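PDB 1QE0: histidine--tRNA ligase, which attaches L-histidine to tRNA(His) at the expense of ATP, releasing AMP and diphosphate, and works as a class II homodimer. Local coordinates for the interface of chains A and B. Coordinates in Å, arbitrary orientation; residue numbers count along the deposited sequence, not the author numbering. Chains: chain A/B, Histidine--tRNA ligase.

Both contacts belong to the two-fold symmetric interface of the homodimer, and the centres of their C-alpha atoms lie about 38 Å apart. Contact 1 joins catalytic-core segments of the two subunits: the N-terminal stretch of chain B meets the 39-41 loop and helix 82-91 of chain A. Contact 2 sets the anticodon-binding domain of chain A against the core of chain B. No residue is shared, but helix 13-33 of chain B follows soon after B:Ile11 and ends at B:Tyr33, so one element connects the two patches. Each subunit therefore grips its partner through both its core and its C-terminal domain.

Contact 1: the interface of chains A and B. Residues chain A 39-41, 87-88, 92; chain B 4, 8-11.
A:Arg87, on helix 82-91, and B:Asp10, in the N-terminal stretch of the partner subunit, reach toward each other tip to tip with their guanidinium and carboxylate planes 24° apart. The guanidinium presents one terminal nitrogen, NH2, to the carboxylate, at 2.5 Å from OD2 and 3.1 Å from OD1. Each oxygen uses its syn lone pair and stays within the guanidinium plane, but the bond to OD1 is the straighter, 166° at the hydrogen. This makes a forked salt bridge through NH2.

B:Asp10 OD2 also accepts a hydrogen bond from the hydroxyl OG of A:Ser88 at 2.6 Å, arriving on the anti side and out of the carboxylate plane. A:Ser88 holds OG anti to its backbone N (chi1 -177°), which turns the hydroxyl toward the acid. With two donors on OD2, the carboxylate's rotation is probably restricted, and the nearby arginine would probably favour the charged form of the carboxylate. B:Ile4 lies over one face of the A:Arg87 guanidinium, the two side chains crossing at about a right angle.

Next to this polar cluster, A:Arg39 and B:Ile11 form an antiparallel beta bridge that ties the backbones of the two cores together. B:Ile11 N donates to A:Arg39 O at 2.8 Å, and A:Arg39 N donates to B:Ile11 O at 2.9 Å. Their side chains cross obliquely, with A:Arg39 CB 3.8 Å from B:Ile11 CB.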
ATOM      1  N   ARG A  39       3.407   9.406   0.715  1.00  3.35           N
ATOM      2  CA  ARG A  39       3.922   8.555   1.764  1.00  2.00           C
ATOM      3  C   ARG A  39       4.830   9.396   2.615  1.00  4.75           C
ATOM      4  O   ARG A  39       5.882   9.832   2.194  1.00 10.74           O
ATOM      5  CB  ARG A  39       4.720   7.420   1.172  1.00  2.00           C
ATOM      6  CG  ARG A  39       4.071   6.770  -0.004  1.00  2.00           C
ATOM      7  CD  ARG A  39       4.543   5.357  -0.160  1.00  2.00           C
ATOM      8  NE  ARG A  39       3.802   4.697  -1.213  1.00  2.00           N
ATOM      9  CZ  ARG A  39       4.215   3.588  -1.789  1.00  2.00           C
ATOM     10  NH1 ARG A  39       5.350   3.052  -1.386  1.00  3.27           N
ATOM     11  NH2 ARG A  39       3.536   3.044  -2.789  1.00  2.00           N
ATOM     12  N   THR A  40       4.378   9.646   3.821  1.00  8.00           N
ATOM     13  CA  THR A  40       5.053  10.458   4.815  1.00  7.70           C
ATOM     14  C   THR A  40       5.925   9.516   5.663  1.00 11.11           C
ATOM     15  O   THR A  40       5.729   8.303   5.645  1.00 16.55           O
ATOM     16  CB  THR A  40       3.898  11.072   5.649  1.00  9.25           C
ATOM     17  OG1 THR A  40       3.451  12.250   4.994  1.00  6.04           O
ATOM     18  CG2 THR A  40       4.231  11.294   7.131  1.00  7.70           C
ATOM     19  N   PRO A  41       6.941  10.039   6.353  1.00  7.95           N
ATOM     20  CA  PRO A  41       7.804   9.197   7.197  1.00  7.67           C
ATOM     21  C   PRO A  41       7.014   8.576   8.356  1.00  9.57           C
ATOM     22  O   PRO A  41       5.941   9.070   8.740  1.00 10.65           O
ATOM     23  CB  PRO A  41       8.830  10.193   7.725  1.00  4.32           C
ATOM     24  CG  PRO A  41       8.912  11.163   6.591  1.00  8.49           C
ATOM     25  CD  PRO A  41       7.491  11.390   6.222  1.00  6.26           C
ATOM     26  N   ARG A  87       1.597  18.762   6.996  1.00 16.77           N
ATOM     27  CA  ARG A  87       2.982  19.188   7.164  1.00 14.43           C
ATOM     28  C   ARG A  87       3.724  19.097   5.820  1.00 15.20           C
ATOM     29  O   ARG A  87       4.586  19.923   5.519  1.00 17.32           O
ATOM     30  CB  ARG A  87       3.673  18.353   8.247  1.00 11.28           C
ATOM     31  CG  ARG A  87       5.022  18.882   8.629  1.00 10.28           C
ATOM     32  CD  ARG A  87       6.108  17.893   8.294  1.00 13.19           C
ATOM     33  NE  ARG A  87       6.298  17.715   6.858  1.00 18.46           N
ATOM     34  CZ  ARG A  87       6.458  16.525   6.280  1.00 24.55           C
ATOM     35  NH1 ARG A  87       6.450  15.422   7.019  1.00 21.73           N
ATOM     36  NH2 ARG A  87       6.649  16.427   4.973  1.00 20.29           N
ATOM     37  N   SER A  88       3.372  18.112   4.999  1.00 14.43           N
ATOM     38  CA  SER A  88       4.002  17.974   3.694  1.00 12.74           C
ATOM     39  C   SER A  88       3.466  19.015   2.715  1.00 11.95           C
ATOM     40  O   SER A  88       4.208  19.533   1.880  1.00 12.72           O
ATOM     41  CB  SER A  88       3.768  16.584   3.130  1.00  9.67           C
ATOM     42  OG  SER A  88       4.456  16.469   1.894  1.00 16.94           O
ATOM     43  N   HIS A  92       6.002  21.670   1.121  1.00 15.64           N
ATOM     44  CA  HIS A  92       6.212  21.649  -0.320  1.00 15.35           C
ATOM     45  C   HIS A  92       5.470  22.757  -1.029  1.00 17.39           C
ATOM     46  O   HIS A  92       5.319  22.741  -2.253  1.00 14.49           O
ATOM     47  CB  HIS A  92       5.833  20.301  -0.922  1.00 16.21           C
ATOM     48  CG  HIS A  92       6.681  19.173  -0.436  1.00 21.38           C
ATOM     49  ND1 HIS A  92       6.275  18.320   0.572  1.00 26.02           N
ATOM     50  CD2 HIS A  92       7.927  18.777  -0.786  1.00 17.26           C
ATOM     51  CE1 HIS A  92       7.240  17.454   0.824  1.00 24.75           C
ATOM     52  NE2 HIS A  92       8.253  17.710   0.014  1.00 17.39           N
TER
ATOM     53  N   ILE B   4      10.187  18.250   8.220  1.00 20.36           N
ATOM     54  CA  ILE B   4      10.350  16.805   8.142  1.00 19.15           C
ATOM     55  C   ILE B   4      11.558  16.417   8.986  1.00 19.93           C
ATOM     56  O   ILE B   4      12.540  17.153   9.049  1.00 23.04           O
ATOM     57  CB  ILE B   4      10.624  16.441   6.668  1.00 19.28           C
ATOM     58  CG1 ILE B   4       9.491  15.680   6.016  1.00 25.29           C
ATOM     59  CG2 ILE B   4      11.697  15.522   6.557  1.00 25.64           C
ATOM     60  CD1 ILE B   4       9.867  15.161   4.640  1.00 28.52           C
ATOM     61  N   THR B   8      15.040  12.340   6.316  1.00 23.06           N
ATOM     62  CA  THR B   8      13.772  11.695   6.031  1.00 21.05           C
ATOM     63  C   THR B   8      13.156  12.422   4.832  1.00 23.88           C
ATOM     64  O   THR B   8      13.379  13.624   4.676  1.00 25.52           O
ATOM     65  CB  THR B   8      12.905  11.794   7.294  1.00 17.24           C
ATOM     66  OG1 THR B   8      12.716  10.500   7.869  1.00 18.82           O
ATOM     67  CG2 THR B   8      11.613  12.418   7.017  1.00 21.27           C
ATOM     68  N   GLN B   9      12.447  11.697   3.960  1.00 25.32           N
ATOM     69  CA  GLN B   9      11.800  12.306   2.769  1.00 24.89           C
ATOM     70  C   GLN B   9      10.374  11.769   2.531  1.00 21.57           C
ATOM     71  O   GLN B   9      10.065  10.645   2.914  1.00 17.60           O
ATOM     72  CB  GLN B   9      12.633  12.052   1.499  1.00 27.08           C
ATOM     73  CG  GLN B   9      12.835  10.553   1.208  1.00 35.41           C
ATOM     74  CD  GLN B   9      13.053  10.197  -0.269  1.00 35.80           C
ATOM     75  OE1 GLN B   9      12.997   9.018  -0.645  1.00 34.75           O
ATOM     76  NE2 GLN B   9      13.349  11.194  -1.093  1.00 36.41           N
ATOM     77  N   ASP B  10       9.515  12.584   1.923  1.00 20.79           N
ATOM     78  CA  ASP B  10       8.143  12.182   1.628  1.00 18.00           C
ATOM     79  C   ASP B  10       8.173  11.660   0.224  1.00 20.44           C
ATOM     80  O   ASP B  10       8.933  12.172  -0.602  1.00 24.55           O
ATOM     81  CB  ASP B  10       7.191  13.378   1.557  1.00 13.93           C
ATOM     82  CG  ASP B  10       7.108  14.153   2.823  1.00 15.79           C
ATOM     83  OD1 ASP B  10       7.478  13.660   3.899  1.00 21.12           O
ATOM     84  OD2 ASP B  10       6.623  15.286   2.738  1.00 24.70           O
ATOM     85  N   ILE B  11       7.297  10.712  -0.077  1.00 18.60           N
ATOM     86  CA  ILE B  11       7.197  10.183  -1.425  1.00 17.74           C
ATOM     87  C   ILE B  11       5.905  10.812  -1.954  1.00 15.01           C
ATOM     88  O   ILE B  11       4.818  10.372  -1.620  1.00 15.20           O
ATOM     89  CB  ILE B  11       7.196   8.653  -1.400  1.00 17.45           C
ATOM     90  CG1 ILE B  11       8.613   8.163  -1.033  1.00 16.93           C
ATOM     91  CG2 ILE B  11       6.744   8.118  -2.721  1.00 20.70           C
ATOM     92  CD1 ILE B  11       8.723   6.695  -0.583  1.00 12.92           C
TER

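Contact 2: the interface of chains A and B. Residues chain A 330, 353, 359-360, 363, 374, 378; chain B 33-34, 99, 103, 142.
The anticodon-binding domain of chain A docks here on the partner's catalytic core, with helix 338-353 and strand 359-361 facing the end of helix 13-33, strand 102-111 and helix 137-152 of chain B. A:Arg353 projects an extended chain over the ring of B:Tyr33, its CD lying 3.6 Å from the ring centroid in a CH-pi contact. The guanidinium and ring planes are 33° apart, so this is no parallel stack.

Beyond the ring, A:Arg353 NH1 forms a salt bridge with B:Glu142 OE2 at 2.8 Å. The two planes stand 69° apart, and NH1 meets the oxygen from above the carboxylate plane. The phenol OH of A:Tyr363 donates to the same OE2 at 2.6 Å from the opposite face of the carboxylate, while B:Lys103 NZ approaches on the syn side. Donors from A:Arg353, A:Tyr363 and B:Lys103 thus converge on this oxygen, which would favour a charged carboxylate.

A second acid, A:Asp360, is positioned within its own subunit by A:Arg353 NH2, which also donates to the backbone O of A:Ala359. B:Lys103 meets A:Asp360 tip to tip, with NZ 2.9 Å from OD2. B:Lys103 NZ also donates to the backbone O of B:Tyr33, roughly at right angles to its contact with A:Asp360 and nearly along the C=O axis. Acids and bases from both chains therefore interlock, with B:Lys103 linking the two carboxylates. B:Asn34 crosses A:Asp360 at about a right angle. Its amide ND2 donates to A:Asp360 OD1 at 3.1 Å, with 165° at the hydrogen.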
ATOM      1  N   LEU A 330      -0.699 -22.129  -6.929  1.00 25.64           N
ATOM      2  CA  LEU A 330       0.429 -22.348  -7.815  1.00 15.16           C
ATOM      3  C   LEU A 330      -0.148 -22.954  -9.092  1.00 12.34           C
ATOM      4  O   LEU A 330      -1.012 -23.813  -9.024  1.00 15.98           O
ATOM      5  CB  LEU A 330       1.375 -23.365  -7.182  1.00  7.58           C
ATOM      6  CG  LEU A 330       2.874 -23.295  -7.438  1.00 10.28           C
ATOM      7  CD1 LEU A 330       3.412 -21.957  -6.977  1.00 18.01           C
ATOM      8  CD2 LEU A 330       3.562 -24.382  -6.669  1.00 10.24           C
ATOM      9  N   ARG A 353       8.731 -19.448 -14.883  1.00  9.15           N
ATOM     10  CA  ARG A 353       8.697 -18.212 -14.100  1.00  5.79           C
ATOM     11  C   ARG A 353       8.973 -16.966 -14.928  1.00  9.19           C
ATOM     12  O   ARG A 353       8.415 -15.898 -14.681  1.00  6.34           O
ATOM     13  CB  ARG A 353       9.651 -18.310 -12.937  1.00  2.00           C
ATOM     14  CG  ARG A 353       9.287 -19.439 -12.045  1.00  2.00           C
ATOM     15  CD  ARG A 353      10.170 -19.522 -10.797  1.00  3.14           C
ATOM     16  NE  ARG A 353       9.559 -20.360  -9.764  1.00  2.00           N
ATOM     17  CZ  ARG A 353      10.223 -21.085  -8.878  1.00  2.00           C
ATOM     18  NH1 ARG A 353      11.529 -21.081  -8.883  1.00  2.15           N
ATOM     19  NH2 ARG A 353       9.578 -21.829  -7.990  1.00  2.00           N
ATOM     20  N   ALA A 359       5.069 -21.505 -10.798  1.00 14.74           N
ATOM     21  CA  ALA A 359       5.477 -22.897 -10.714  1.00 14.49           C
ATOM     22  C   ALA A 359       6.389 -23.117  -9.536  1.00 16.55           C
ATOM     23  O   ALA A 359       6.855 -22.159  -8.919  1.00 19.39           O
ATOM     24  CB  ALA A 359       6.167 -23.326 -12.012  1.00  7.85           C
ATOM     25  N   ASP A 360       6.575 -24.376  -9.159  1.00 14.35           N
ATOM     26  CA  ASP A 360       7.472 -24.697  -8.067  1.00  8.95           C
ATOM     27  C   ASP A 360       7.752 -26.146  -8.143  1.00  8.69           C
ATOM     28  O   ASP A 360       6.990 -26.881  -8.733  1.00 14.59           O
ATOM     29  CB  ASP A 360       6.919 -24.328  -6.714  1.00  4.24           C
ATOM     30  CG  ASP A 360       8.000 -23.824  -5.787  1.00  4.12           C
ATOM     31  OD1 ASP A 360       7.736 -23.574  -4.586  1.00  2.00           O
ATOM     32  OD2 ASP A 360       9.140 -23.679  -6.265  1.00  4.89           O
ATOM     33  N   TYR A 363      12.250 -29.181  -3.438  1.00 14.38           N
ATOM     34  CA  TYR A 363      13.569 -29.106  -2.848  1.00 15.98           C
ATOM     35  C   TYR A 363      13.381 -30.170  -1.762  1.00 19.02           C
ATOM     36  O   TYR A 363      12.475 -30.987  -1.905  1.00 26.71           O
ATOM     37  CB  TYR A 363      13.752 -27.697  -2.338  1.00 16.85           C
ATOM     38  CG  TYR A 363      13.633 -26.711  -3.492  1.00 11.81           C
ATOM     39  CD1 TYR A 363      14.563 -26.718  -4.524  1.00  7.65           C
ATOM     40  CD2 TYR A 363      12.562 -25.827  -3.589  1.00  5.10           C
ATOM     41  CE1 TYR A 363      14.432 -25.886  -5.619  1.00  5.13           C
ATOM     42  CE2 TYR A 363      12.427 -24.986  -4.695  1.00  5.91           C
ATOM     43  CZ  TYR A 363      13.367 -25.030  -5.704  1.00  2.00           C
ATOM     44  OH  TYR A 363      13.235 -24.269  -6.827  1.00  3.66           O
ATOM     45  N   GLN A 374       2.821 -32.048  -1.513  1.00 20.41           N
ATOM     46  CA  GLN A 374       3.299 -30.676  -1.517  1.00 14.03           C
ATOM     47  C   GLN A 374       2.576 -29.931  -2.611  1.00 16.22           C
ATOM     48  O   GLN A 374       2.062 -28.815  -2.394  1.00 19.00           O
ATOM     49  CB  GLN A 374       4.812 -30.653  -1.706  1.00  8.76           C
ATOM     50  CG  GLN A 374       5.467 -29.264  -1.772  1.00  8.89           C
ATOM     51  CD  GLN A 374       5.370 -28.402  -0.509  1.00  9.34           C
ATOM     52  OE1 GLN A 374       4.952 -28.838   0.565  1.00 12.37           O
ATOM     53  NE2 GLN A 374       5.757 -27.150  -0.656  1.00  7.15           N
ATOM     54  N   LEU A 378       0.467 -26.649  -1.775  1.00 23.35           N
ATOM     55  CA  LEU A 378       0.684 -25.366  -2.438  1.00 15.76           C
ATOM     56  C   LEU A 378      -0.493 -24.945  -3.325  1.00 16.22           C
ATOM     57  O   LEU A 378      -0.487 -23.854  -3.884  1.00 16.76           O
ATOM     58  CB  LEU A 378       1.913 -25.494  -3.322  1.00  9.88           C
ATOM     59  CG  LEU A 378       3.267 -25.249  -2.683  1.00 10.75           C
ATOM     60  CD1 LEU A 378       3.269 -25.549  -1.228  1.00  7.01           C
ATOM     61  CD2 LEU A 378       4.269 -26.086  -3.403  1.00  9.59           C
TER
ATOM     62  N   TYR B  33       7.528 -17.348  -8.270  1.00  2.00           N
ATOM     63  CA  TYR B  33       8.509 -18.053  -7.463  1.00  2.32           C
ATOM     64  C   TYR B  33       7.913 -18.697  -6.249  1.00  4.92           C
ATOM     65  O   TYR B  33       8.553 -19.480  -5.558  1.00  9.48           O
ATOM     66  CB  TYR B  33       9.620 -17.106  -7.034  1.00  2.00           C
ATOM     67  CG  TYR B  33      10.514 -16.707  -8.180  1.00  2.00           C
ATOM     68  CD1 TYR B  33      11.661 -17.408  -8.452  1.00  2.00           C
ATOM     69  CD2 TYR B  33      10.129 -15.721  -9.077  1.00  5.18           C
ATOM     70  CE1 TYR B  33      12.386 -17.169  -9.588  1.00  5.73           C
ATOM     71  CE2 TYR B  33      10.860 -15.472 -10.223  1.00  9.21           C
ATOM     72  CZ  TYR B  33      11.987 -16.215 -10.473  1.00  6.37           C
ATOM     73  OH  TYR B  33      12.684 -16.082 -11.646  1.00  4.72           O
ATOM     74  N   ASN B  34       6.715 -18.283  -5.920  1.00  4.93           N
ATOM     75  CA  ASN B  34       6.020 -18.846  -4.790  1.00  5.08           C
ATOM     76  C   ASN B  34       6.500 -18.384  -3.437  1.00  7.11           C
ATOM     77  O   ASN B  34       6.514 -19.184  -2.489  1.00 12.83           O
ATOM     78  CB  ASN B  34       6.037 -20.369  -4.854  1.00  2.00           C
ATOM     79  CG  ASN B  34       4.950 -20.992  -4.024  1.00 13.06           C
ATOM     80  OD1 ASN B  34       3.897 -20.386  -3.831  1.00 18.17           O
ATOM     81  ND2 ASN B  34       5.202 -22.193  -3.483  1.00 12.49           N
ATOM     82  N   ASN B  99       4.722 -27.516   4.819  1.00 23.35           N
ATOM     83  CA  ASN B  99       5.251 -26.923   3.582  1.00 19.77           C
ATOM     84  C   ASN B  99       6.617 -26.276   3.819  1.00 15.23           C
ATOM     85  O   ASN B  99       6.720 -25.247   4.495  1.00 12.77           O
ATOM     86  CB  ASN B  99       4.267 -25.871   3.069  1.00 27.34           C
ATOM     87  CG  ASN B  99       4.866 -24.959   2.023  1.00 31.29           C
ATOM     88  OD1 ASN B  99       5.935 -25.225   1.488  1.00 38.58           O
ATOM     89  ND2 ASN B  99       4.163 -23.879   1.708  1.00 36.30           N
ATOM     90  N   LYS B 103       9.319 -20.111   2.220  1.00  6.15           N
ATOM     91  CA  LYS B 103       9.699 -19.079   1.245  1.00  7.17           C
ATOM     92  C   LYS B 103       8.875 -17.828   1.523  1.00  7.32           C
ATOM     93  O   LYS B 103       7.725 -17.758   1.115  1.00 12.31           O
ATOM     94  CB  LYS B 103       9.439 -19.572  -0.195  1.00  3.97           C
ATOM     95  CG  LYS B 103      10.391 -20.682  -0.623  1.00  2.04           C
ATOM     96  CD  LYS B 103       9.897 -21.463  -1.822  1.00  2.00           C
ATOM     97  CE  LYS B 103      10.401 -20.902  -3.131  1.00  2.00           C
ATOM     98  NZ  LYS B 103      10.119 -21.792  -4.279  1.00  2.00           N
ATOM     99  N   GLU B 142      17.717 -20.932  -7.495  1.00  8.20           N
ATOM    100  CA  GLU B 142      16.429 -20.262  -7.590  1.00  5.05           C
ATOM    101  C   GLU B 142      16.499 -18.847  -7.052  1.00  3.05           C
ATOM    102  O   GLU B 142      15.968 -17.972  -7.681  1.00  8.65           O
ATOM    103  CB  GLU B 142      15.353 -21.029  -6.827  1.00  6.52           C
ATOM    104  CG  GLU B 142      14.039 -20.270  -6.694  1.00  9.70           C
ATOM    105  CD  GLU B 142      13.053 -20.969  -5.784  1.00  7.13           C
ATOM    106  OE1 GLU B 142      12.985 -20.600  -4.591  1.00  6.20           O
ATOM    107  OE2 GLU B 142      12.346 -21.871  -6.272  1.00  2.00           O
TER